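Local coordinates for cyclic dimeric GMP binding protein (Pseudomonas fluorescens, PDB 3PJV) that senses cytoplasmic c-di-GMP and relays the signal across the inner membrane to control periplasmic proteolysis, its periplasmic domain probably acting on the protease LapG, at the interface of chains A and B. Residues are numbered along the deposited sequence; one frame, centred on the assembly and turned at random. Chains: chain A/B, Cyclic dimeric GMP binding protein.

The interface of chains A and B. Residues chain A 99, 106-109, 111; chain B 61, 63.
A:Arg109 and B:Val61 pair as an antiparallel beta bridge, A:Arg109 N giving a hydrogen bond to B:Val61 O and B:Val61 N returning one to A:Arg109 O at 2.9 Å. A third backbone bond, B:Leu63 N to A:Ala107 O at 3.0 Å, prolongs the pairing, but its donor stands 43° out of the carbonyl plane where B:Leu63 has already left the strand. The side chain of B:Leu63 lies across the backbone of chain A at A:Ala108. Its CG rests on A:Ala108 CA at 3.7 Å, and the two methyls part. CD1 lies against A:Ala108 N and C and reaches A:Gln106 CB at 3.9 Å and the methyl CD2 of A:Leu99. CD2 turns towards A:Arg109, 3.5 Å from the guanidinium nitrogen NH1. A:Leu99 and B:Leu63 meet at about a right angle. The side chains of A:Arg109 and B:Val61 lie alongside each other and point the same way. With CG anti to the backbone N (chi1 179°), the A:Arg109 chain runs out straight and then bends at chi3 (66°), which brings its head over both residues of chain B, NH1 towards B:Leu63 CD2 and NH2 4.0 Å from B:Val61 CG2. A:Glu111 fixes that head from its own strand: NE and NH2 both bond to the one carboxylate oxygen OE2, NE at 2.8 Å as a salt bridge, with OE2 in the guanidinium plane and approached on its anti side. An alanine in place of A:Arg109 would probably leave the carboxylate of A:Glu111 without its mate and uncover the flanks of B:Val61 and B:Leu63. The patch lies where strand 105-114 of chain A, beside its neighbour 96-102, meets the end of strand 57-62 of chain B, joining strands of both chains edge to edge. Two-fold symmetry repeats this exchange in the other arm of the V-shaped deposited dimer, which may reflect a domain-swapped assembly.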
# COMPACT_ATOMS: atom_id res chain seq x y z
N LEU A 99 20.70 1.64 5.02
CA LEU A 99 22.03 1.43 4.48
C LEU A 99 22.27 -0.04 4.17
O LEU A 99 21.81 -0.92 4.89
CB LEU A 99 23.10 1.92 5.46
CG LEU A 99 23.08 3.42 5.74
CD1 LEU A 99 24.27 3.82 6.60
CD2 LEU A 99 23.06 4.21 4.44
N GLN A 106 29.89 0.89 4.56
CA GLN A 106 28.56 1.19 4.02
C GLN A 106 28.70 1.38 2.51
O GLN A 106 29.47 2.21 2.06
CB GLN A 106 27.96 2.44 4.69
CG GLN A 106 27.95 2.41 6.22
CD GLN A 106 27.53 1.06 6.80
OE1 GLN A 106 28.35 0.34 7.39
NE2 GLN A 106 26.25 0.71 6.66
N ALA A 107 27.95 0.59 1.75
CA ALA A 107 28.15 0.48 0.30
C ALA A 107 27.07 1.21 -0.52
O ALA A 107 27.35 1.74 -1.60
CB ALA A 107 28.21 -0.99 -0.11
N ALA A 108 25.85 1.23 -0.01
CA ALA A 108 24.76 1.88 -0.74
C ALA A 108 23.65 2.31 0.21
O ALA A 108 23.53 1.77 1.31
CB ALA A 108 24.21 0.92 -1.80
N ARG A 109 22.86 3.29 -0.22
CA ARG A 109 21.69 3.73 0.52
C ARG A 109 20.43 3.48 -0.31
O ARG A 109 20.37 3.84 -1.49
CB ARG A 109 21.79 5.22 0.87
CG ARG A 109 20.59 5.78 1.62
CD ARG A 109 20.79 7.26 2.00
NE ARG A 109 20.84 8.13 0.83
CZ ARG A 109 21.94 8.73 0.37
NH1 ARG A 109 23.11 8.57 0.99
NH2 ARG A 109 21.86 9.49 -0.71
N GLU A 111 16.61 4.42 -0.83
CA GLU A 111 15.67 5.49 -0.53
C GLU A 111 14.28 5.13 -1.05
O GLU A 111 14.13 4.80 -2.21
CB GLU A 111 16.13 6.79 -1.18
CG GLU A 111 17.55 7.18 -0.80
CD GLU A 111 18.02 8.45 -1.50
OE1 GLU A 111 17.47 8.79 -2.56
OE2 GLU A 111 18.94 9.10 -0.96
N VAL B 61 21.49 4.37 -4.09
CA VAL B 61 22.63 5.23 -4.36
C VAL B 61 23.93 4.53 -3.94
O VAL B 61 24.03 4.01 -2.83
CB VAL B 61 22.51 6.55 -3.58
CG1 VAL B 61 23.74 7.44 -3.81
CG2 VAL B 61 21.23 7.29 -3.96
N LEU B 63 27.34 4.62 -2.44
CA LEU B 63 27.93 5.53 -1.46
C LEU B 63 29.39 5.81 -1.75
O LEU B 63 29.94 6.82 -1.32
CB LEU B 63 27.75 4.99 -0.04
CG LEU B 63 26.31 4.99 0.46
CD1 LEU B 63 26.20 4.40 1.85
CD2 LEU B 63 25.75 6.41 0.43